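Local coordinates for protein phycocyanobilin lyase subunit beta (Nostoc sp. PCC 7120, PDB 5N3U) that pairs with its partner subunit CpcE to form a lyase and is probably required for attaching the bilin chromophore to the phycocyanin alpha chain, at residues 133-145 with 160-174. Sequence-based numbering, arbitrary orientation.
Sequences TAPKKALETLLFI and GLQGLVNIPDLQQPI
Leu139 reaches from helix 130-145 into the junction where helix 151-163 ends and helix 171-184 begins, a worked example of apolar packing between consecutive helices of a HEAT-repeat solenoid, carried here mostly by leucines. No hydrogen bond or salt bridge crosses the seam; the interaction is almost wholly apolar, and most of the touching residues are buried. The two branches of Leu139 divide the work. With CG swung opposite the backbone N (chi1 172°), CD1 faces Leu161 and Ile174, while CD2 lies 3.6 Å from Pro173 CG and passes Leu170, whose side chain runs the other way. One turn later, Leu142 lies over the backbone of helix 151-163: its CD1 stands 3.6 Å from Gly160 C. Leu142 CD2 lies close to Gly160 CA, on the side where a side chain would otherwise begin. Leu161 CD2 sits 3.6 Å from Leu142 CB and is also touched, more loosely, by Leu143 CD2.

One turn before Leu139, the same principle is applied to the loop 164-170. Pro135 sets its CB against Ile167 CD1 at 3.8 Å, and Leu170 CD1 reaches the carbonyl oxygen of Pro135 at 3.6 Å. Trp123 touches both Pro135 and Ile167, extending the apolar patch, while the methyl of Ala138 also touches Leu95 of helix 95-104 and Leu118 of helix 108-118.

Charge is kept to the flank. Lys137 NZ donates to the syn lone pair of Glu140 OE1 at 2.7 Å and also pairs with Asp64 of the phycocyanobilin lyase alpha subunit, tying this helix to its partner chain. Lys136 makes a long salt bridge to Glu140, yet its aliphatic CD still lies near Leu170 CD2. Tightest of the carbon pairs across the seam is Leu139 CD1 against Leu161 CD2, 3.5 Å apart, where the two side chains cross nearly at right angles.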
ATOM      1  N   THR B 133       0.990  21.971 -25.597  1.00 30.74           N
ATOM      2  CA  THR B 133       0.022  20.949 -25.190  1.00 32.74           C
ATOM      3  C   THR B 133       0.463  20.344 -23.799  1.00 26.41           C
ATOM      4  O   THR B 133      -0.308  20.092 -22.942  1.00 25.76           O
ATOM      5  CB  THR B 133       0.079  19.751 -26.218  1.00 32.34           C
ATOM      6  OG1 THR B 133      -0.191  20.228 -27.508  1.00 36.84           O
ATOM      7  CG2 THR B 133      -0.929  18.622 -25.910  1.00 40.04           C
ATOM      8  N   ALA B 134       1.694  20.013 -23.686  1.00 23.28           N
ATOM      9  CA  ALA B 134       2.126  19.316 -22.514  1.00 25.55           C
ATOM     10  C   ALA B 134       1.779  20.044 -21.176  1.00 26.97           C
ATOM     11  O   ALA B 134       1.243  19.408 -20.233  1.00 23.99           O
ATOM     12  CB  ALA B 134       3.571  19.066 -22.606  1.00 21.98           C
ATOM     13  N   PRO B 135       2.124  21.347 -21.071  1.00 25.69           N
ATOM     14  CA  PRO B 135       1.830  22.046 -19.814  1.00 27.60           C
ATOM     15  C   PRO B 135       0.379  22.143 -19.564  1.00 25.07           C
ATOM     16  O   PRO B 135      -0.069  22.166 -18.450  1.00 24.12           O
ATOM     17  CB  PRO B 135       2.506  23.424 -19.995  1.00 31.28           C
ATOM     18  CG  PRO B 135       2.764  23.551 -21.423  1.00 30.04           C
ATOM     19  CD  PRO B 135       3.003  22.153 -21.930  1.00 27.36           C
ATOM     20  N   LYS B 136      -0.400  22.149 -20.625  1.00 27.02           N
ATOM     21  CA  LYS B 136      -1.801  22.180 -20.462  1.00 31.67           C
ATOM     22  C   LYS B 136      -2.338  20.848 -19.928  1.00 29.34           C
ATOM     23  O   LYS B 136      -3.247  20.838 -19.143  1.00 25.43           O
ATOM     24  CB  LYS B 136      -2.478  22.605 -21.806  1.00 40.00           C
ATOM     25  CG  LYS B 136      -3.975  22.381 -21.867  1.00 49.19           C
ATOM     26  CD  LYS B 136      -4.787  23.248 -20.904  1.00 63.51           C
ATOM     27  CE  LYS B 136      -6.292  22.888 -20.957  1.00 66.59           C
ATOM     28  NZ  LYS B 136      -7.094  23.439 -19.832  1.00 66.12           N
ATOM     29  N   LYS B 137      -1.773  19.739 -20.327  1.00 24.36           N
ATOM     30  CA  LYS B 137      -2.202  18.455 -19.779  1.00 25.75           C
ATOM     31  C   LYS B 137      -1.778  18.367 -18.310  1.00 24.35           C
ATOM     32  O   LYS B 137      -2.463  17.808 -17.492  1.00 24.25           O
ATOM     33  CB  LYS B 137      -1.518  17.293 -20.515  1.00 27.98           C
ATOM     34  CG  LYS B 137      -1.785  17.138 -21.986  1.00 32.15           C
ATOM     35  CD  LYS B 137      -3.251  16.987 -22.327  1.00 37.60           C
ATOM     36  CE  LYS B 137      -3.820  15.613 -21.881  1.00 40.84           C
ATOM     37  NZ  LYS B 137      -5.314  15.829 -22.087  1.00 53.00           N
ATOM     38  N   ALA B 138      -0.606  18.917 -17.980  1.00 23.52           N
ATOM     39  CA  ALA B 138      -0.168  18.926 -16.592  1.00 25.02           C
ATOM     40  C   ALA B 138      -1.134  19.693 -15.719  1.00 27.76           C
ATOM     41  O   ALA B 138      -1.587  19.201 -14.686  1.00 22.31           O
ATOM     42  CB  ALA B 138       1.216  19.499 -16.503  1.00 24.85           C
ATOM     43  N   LEU B 139      -1.554  20.849 -16.218  1.00 25.28           N
ATOM     44  CA  LEU B 139      -2.528  21.649 -15.547  1.00 26.78           C
ATOM     45  C   LEU B 139      -3.789  20.885 -15.329  1.00 23.90           C
ATOM     46  O   LEU B 139      -4.298  20.856 -14.195  1.00 24.77           O
ATOM     47  CB  LEU B 139      -2.780  22.967 -16.363  1.00 29.56           C
ATOM     48  CG  LEU B 139      -3.936  23.819 -15.862  1.00 30.94           C
ATOM     49  CD1 LEU B 139      -3.668  24.274 -14.442  1.00 32.30           C
ATOM     50  CD2 LEU B 139      -4.200  25.025 -16.797  1.00 34.66           C
ATOM     51  N   GLU B 140      -4.309  20.215 -16.344  1.00 24.85           N
ATOM     52  CA  GLU B 140      -5.580  19.466 -16.177  1.00 26.43           C
ATOM     53  C   GLU B 140      -5.452  18.471 -15.047  1.00 26.81           C
ATOM     54  O   GLU B 140      -6.358  18.279 -14.261  1.00 22.91           O
ATOM     55  CB  GLU B 140      -5.998  18.720 -17.462  1.00 30.66           C
ATOM     56  CG  GLU B 140      -6.403  19.634 -18.614  1.00 38.92           C
ATOM     57  CD  GLU B 140      -6.367  18.987 -20.073  1.00 50.37           C
ATOM     58  OE1 GLU B 140      -6.229  17.717 -20.315  1.00 43.33           O
ATOM     59  OE2 GLU B 140      -6.408  19.794 -21.036  1.00 46.44           O
ATOM     60  N   THR B 141      -4.308  17.784 -14.975  1.00 23.95           N
ATOM     61  CA  THR B 141      -4.149  16.792 -13.926  1.00 21.83           C
ATOM     62  C   THR B 141      -4.053  17.442 -12.589  1.00 20.74           C
ATOM     63  O   THR B 141      -4.598  16.908 -11.622  1.00 21.64           O
ATOM     64  CB  THR B 141      -2.894  15.927 -14.184  1.00 23.47           C
ATOM     65  OG1 THR B 141      -3.240  15.080 -15.268  1.00 24.82           O
ATOM     66  CG2 THR B 141      -2.655  14.912 -13.094  1.00 21.03           C
ATOM     67  N   LEU B 142      -3.302  18.529 -12.503  1.00 22.01           N
ATOM     68  CA  LEU B 142      -3.169  19.216 -11.239  1.00 21.26           C
ATOM     69  C   LEU B 142      -4.480  19.771 -10.731  1.00 22.40           C
ATOM     70  O   LEU B 142      -4.736  19.760  -9.524  1.00 24.14           O
ATOM     71  CB  LEU B 142      -2.155  20.311 -11.319  1.00 21.71           C
ATOM     72  CG  LEU B 142      -0.703  19.864 -11.324  1.00 20.69           C
ATOM     73  CD1 LEU B 142       0.177  20.957 -11.773  1.00 24.30           C
ATOM     74  CD2 LEU B 142      -0.244  19.466  -9.950  1.00 21.36           C
ATOM     75  N   LEU B 143      -5.319  20.241 -11.642  1.00 25.07           N
ATOM     76  CA  LEU B 143      -6.662  20.695 -11.262  1.00 27.52           C
ATOM     77  C   LEU B 143      -7.487  19.552 -10.743  1.00 29.61           C
ATOM     78  O   LEU B 143      -8.209  19.653  -9.713  1.00 26.13           O
ATOM     79  CB  LEU B 143      -7.379  21.384 -12.432  1.00 28.63           C
ATOM     80  CG  LEU B 143      -6.747  22.655 -12.966  1.00 31.87           C
ATOM     81  CD1 LEU B 143      -7.499  23.156 -14.215  1.00 33.20           C
ATOM     82  CD2 LEU B 143      -6.760  23.751 -11.908  1.00 34.49           C
ATOM     83  N   PHE B 144      -7.391  18.417 -11.414  1.00 26.28           N
ATOM     84  CA  PHE B 144      -8.077  17.252 -10.919  1.00 27.34           C
ATOM     85  C   PHE B 144      -7.626  16.776  -9.535  1.00 29.66           C
ATOM     86  O   PHE B 144      -8.475  16.461  -8.668  1.00 27.13           O
ATOM     87  CB  PHE B 144      -8.001  16.162 -11.989  1.00 27.03           C
ATOM     88  CG  PHE B 144      -8.539  14.854 -11.590  1.00 25.71           C
ATOM     89  CD1 PHE B 144      -9.878  14.630 -11.668  1.00 24.28           C
ATOM     90  CD2 PHE B 144      -7.700  13.789 -11.284  1.00 30.09           C
ATOM     91  CE1 PHE B 144     -10.395  13.423 -11.348  1.00 29.25           C
ATOM     92  CE2 PHE B 144      -8.247  12.528 -10.916  1.00 29.33           C
ATOM     93  CZ  PHE B 144      -9.587  12.339 -10.994  1.00 26.32           C
ATOM     94  N   ILE B 145      -6.315  16.694  -9.289  1.00 23.89           N
ATOM     95  CA  ILE B 145      -5.921  16.155  -7.973  1.00 25.78           C
ATOM     96  C   ILE B 145      -6.084  17.161  -6.835  1.00 27.41           C
ATOM     97  O   ILE B 145      -6.031  16.768  -5.689  1.00 28.99           O
ATOM     98  CB  ILE B 145      -4.507  15.543  -7.957  1.00 24.64           C
ATOM     99  CG1 ILE B 145      -3.453  16.573  -8.292  1.00 25.03           C
ATOM    100  CG2 ILE B 145      -4.448  14.417  -8.985  1.00 24.45           C
ATOM    101  CD1 ILE B 145      -2.090  16.089  -7.905  1.00 27.61           C
ATOM    102  N   GLY B 160       2.519  22.459  -7.570  1.00 29.92           N
ATOM    103  CA  GLY B 160       2.632  22.190  -8.982  1.00 25.96           C
ATOM    104  C   GLY B 160       2.035  23.334  -9.790  1.00 24.62           C
ATOM    105  O   GLY B 160       2.651  23.819 -10.690  1.00 27.08           O
ATOM    106  N   LEU B 161       0.860  23.756  -9.407  1.00 25.55           N
ATOM    107  CA  LEU B 161       0.156  24.825 -10.077  1.00 26.30           C
ATOM    108  C   LEU B 161       0.942  26.104 -10.087  1.00 29.29           C
ATOM    109  O   LEU B 161       0.992  26.786 -11.116  1.00 32.77           O
ATOM    110  CB  LEU B 161      -1.198  25.057  -9.493  1.00 25.49           C
ATOM    111  CG  LEU B 161      -2.294  24.054  -9.679  1.00 30.62           C
ATOM    112  CD1 LEU B 161      -3.504  24.382  -8.817  1.00 33.01           C
ATOM    113  CD2 LEU B 161      -2.768  23.868 -11.128  1.00 31.16           C
ATOM    114  N   GLN B 162       1.623  26.417  -9.008  1.00 28.74           N
ATOM    115  CA  GLN B 162       2.437  27.608  -8.984  1.00 31.27           C
ATOM    116  C   GLN B 162       3.548  27.532  -9.954  1.00 34.38           C
ATOM    117  O   GLN B 162       4.013  28.538 -10.500  1.00 35.15           O
ATOM    118  CB  GLN B 162       3.042  27.799  -7.601  1.00 36.08           C
ATOM    119  CG  GLN B 162       3.653  29.180  -7.336  1.00 36.64           C
ATOM    120  CD  GLN B 162       4.352  29.208  -5.969  1.00 40.18           C
ATOM    121  OE1 GLN B 162       3.801  28.841  -4.960  1.00 37.10           O
ATOM    122  NE2 GLN B 162       5.586  29.587  -5.962  1.00 46.61           N
ATOM    123  N   GLY B 163       4.110  26.344 -10.119  1.00 33.74           N
ATOM    124  CA  GLY B 163       5.133  26.169 -11.111  1.00 29.77           C
ATOM    125  C   GLY B 163       4.723  26.477 -12.525  1.00 30.97           C
ATOM    126  O   GLY B 163       5.581  26.710 -13.372  1.00 31.39           O
ATOM    127  N   LEU B 164       3.440  26.427 -12.818  1.00 27.88           N
ATOM    128  CA  LEU B 164       3.007  26.754 -14.144  1.00 34.35           C
ATOM    129  C   LEU B 164       2.774  28.299 -14.413  1.00 40.46           C
ATOM    130  O   LEU B 164       2.220  28.663 -15.432  1.00 38.97           O
ATOM    131  CB  LEU B 164       1.760  25.932 -14.466  1.00 33.19           C
ATOM    132  CG  LEU B 164       1.944  24.384 -14.552  1.00 28.44           C
ATOM    133  CD1 LEU B 164       0.600  23.727 -14.614  1.00 29.20           C
ATOM    134  CD2 LEU B 164       2.709  23.977 -15.775  1.00 30.24           C
ATOM    135  N   VAL B 165       3.219  29.161 -13.508  1.00 48.60           N
ATOM    136  CA  VAL B 165       3.150  30.637 -13.674  1.00 54.76           C
ATOM    137  C   VAL B 165       3.924  31.195 -14.877  1.00 52.80           C
ATOM    138  O   VAL B 165       3.502  32.153 -15.485  1.00 49.84           O
ATOM    139  CB  VAL B 165       3.670  31.325 -12.379  1.00 63.89           C
ATOM    140  CG1 VAL B 165       4.111  32.782 -12.602  1.00 66.71           C
ATOM    141  CG2 VAL B 165       2.592  31.240 -11.297  1.00 63.65           C
ATOM    142  N   ASN B 166       5.049  30.585 -15.223  1.00 54.27           N
ATOM    143  CA  ASN B 166       5.763  30.936 -16.446  1.00 54.28           C
ATOM    144  C   ASN B 166       4.991  30.743 -17.774  1.00 60.52           C
ATOM    145  O   ASN B 166       5.562  31.024 -18.835  1.00 72.04           O
ATOM    146  CB  ASN B 166       7.135  30.212 -16.522  1.00 52.45           C
ATOM    147  CG  ASN B 166       7.032  28.665 -16.554  1.00 60.44           C
ATOM    148  OD1 ASN B 166       5.981  28.074 -16.288  1.00 51.56           O
ATOM    149  ND2 ASN B 166       8.155  28.011 -16.855  1.00 57.22           N
ATOM    150  N   ILE B 167       3.724  30.289 -17.746  1.00 54.47           N
ATOM    151  CA  ILE B 167       2.981  30.021 -18.980  1.00 50.60           C
ATOM    152  C   ILE B 167       1.685  30.829 -19.070  1.00 50.09           C
ATOM    153  O   ILE B 167       0.724  30.543 -18.381  1.00 44.00           O
ATOM    154  CB  ILE B 167       2.699  28.529 -19.130  1.00 48.19           C
ATOM    155  CG1 ILE B 167       4.023  27.757 -19.315  1.00 50.20           C
ATOM    156  CG2 ILE B 167       1.793  28.244 -20.347  1.00 48.67           C
ATOM    157  CD1 ILE B 167       4.077  26.517 -18.514  1.00 46.89           C
ATOM    158  N   PRO B 168       1.640  31.824 -19.983  1.00 57.72           N
ATOM    159  CA  PRO B 168       0.560  32.831 -20.018  1.00 47.59           C
ATOM    160  C   PRO B 168      -0.827  32.285 -20.235  1.00 46.81           C
ATOM    161  O   PRO B 168      -1.778  32.654 -19.509  1.00 39.40           O
ATOM    162  CB  PRO B 168       0.951  33.703 -21.195  1.00 51.52           C
ATOM    163  CG  PRO B 168       2.417  33.592 -21.245  1.00 53.86           C
ATOM    164  CD  PRO B 168       2.731  32.180 -20.897  1.00 55.07           C
ATOM    165  N   ASP B 169      -0.962  31.342 -21.164  1.00 47.60           N
ATOM    166  CA  ASP B 169      -2.300  30.729 -21.409  1.00 46.30           C
ATOM    167  C   ASP B 169      -2.946  30.013 -20.217  1.00 45.02           C
ATOM    168  O   ASP B 169      -4.111  29.765 -20.226  1.00 42.25           O
ATOM    169  CB  ASP B 169      -2.229  29.795 -22.632  1.00 51.74           C
ATOM    170  CG  ASP B 169      -2.074  30.567 -23.964  1.00 64.01           C
ATOM    171  OD1 ASP B 169      -1.828  31.799 -23.942  1.00 68.05           O
ATOM    172  OD2 ASP B 169      -2.211  29.945 -25.046  1.00 76.25           O
ATOM    173  N   LEU B 170      -2.183  29.671 -19.189  1.00 45.28           N
ATOM    174  CA  LEU B 170      -2.674  28.824 -18.131  1.00 43.79           C
ATOM    175  C   LEU B 170      -3.051  29.609 -16.855  1.00 45.91           C
ATOM    176  O   LEU B 170      -3.568  29.055 -15.890  1.00 41.34           O
ATOM    177  CB  LEU B 170      -1.557  27.771 -17.827  1.00 44.22           C
ATOM    178  CG  LEU B 170      -1.076  26.890 -18.981  1.00 38.25           C
ATOM    179  CD1 LEU B 170      -0.163  25.777 -18.449  1.00 40.29           C
ATOM    180  CD2 LEU B 170      -2.166  26.247 -19.820  1.00 40.78           C
ATOM    181  N   GLN B 171      -2.894  30.910 -16.864  1.00 53.04           N
ATOM    182  CA  GLN B 171      -2.984  31.642 -15.610  1.00 53.16           C
ATOM    183  C   GLN B 171      -4.393  31.853 -15.149  1.00 51.41           C
ATOM    184  O   GLN B 171      -4.644  31.861 -13.958  1.00 63.52           O
ATOM    185  CB  GLN B 171      -2.206  32.902 -15.709  1.00 53.42           C
ATOM    186  CG  GLN B 171      -0.807  32.590 -16.164  1.00 57.60           C
ATOM    187  CD  GLN B 171       0.096  33.797 -16.082  1.00 70.53           C
ATOM    188  OE1 GLN B 171      -0.378  34.927 -16.052  1.00 72.47           O
ATOM    189  NE2 GLN B 171       1.405  33.565 -16.056  1.00 76.94           N
ATOM    190  N   GLN B 172      -5.334  31.890 -16.064  1.00 47.73           N
ATOM    191  CA  GLN B 172      -6.674  32.158 -15.688  1.00 52.17           C
ATOM    192  C   GLN B 172      -7.212  30.994 -14.893  1.00 55.06           C
ATOM    193  O   GLN B 172      -7.793  31.214 -13.822  1.00 55.86           O
ATOM    194  CB  GLN B 172      -7.564  32.474 -16.929  1.00 55.21           C
ATOM    195  CG  GLN B 172      -9.030  32.749 -16.584  1.00 55.39           C
ATOM    196  CD  GLN B 172      -9.933  31.524 -16.505  1.00 56.10           C
ATOM    197  OE1 GLN B 172     -10.657  31.329 -15.527  1.00 55.44           O
ATOM    198  NE2 GLN B 172      -9.930  30.728 -17.539  1.00 53.63           N
ATOM    199  N   PRO B 173      -7.067  29.752 -15.430  1.00 46.69           N
ATOM    200  CA  PRO B 173      -7.683  28.662 -14.692  1.00 46.68           C
ATOM    201  C   PRO B 173      -7.025  28.439 -13.334  1.00 33.87           C
ATOM    202  O   PRO B 173      -7.706  27.913 -12.477  1.00 38.25           O
ATOM    203  CB  PRO B 173      -7.507  27.447 -15.628  1.00 50.02           C
ATOM    204  CG  PRO B 173      -6.449  27.861 -16.597  1.00 47.54           C
ATOM    205  CD  PRO B 173      -6.638  29.316 -16.771  1.00 49.05           C
ATOM    206  N   ILE B 174      -5.752  28.790 -13.210  1.00 36.49           N
ATOM    207  CA  ILE B 174      -4.960  28.603 -11.968  1.00 42.24           C
ATOM    208  C   ILE B 174      -5.480  29.586 -10.912  1.00 46.34           C
ATOM    209  O   ILE B 174      -6.061  29.150  -9.899  1.00 49.63           O
ATOM    210  CB  ILE B 174      -3.467  28.763 -12.222  1.00 39.94           C
ATOM    211  CG1 ILE B 174      -2.911  27.589 -13.082  1.00 37.90           C
ATOM    212  CG2 ILE B 174      -2.703  28.785 -10.897  1.00 39.43           C
ATOM    213  CD1 ILE B 174      -1.525  27.803 -13.648  1.00 38.31           C
TER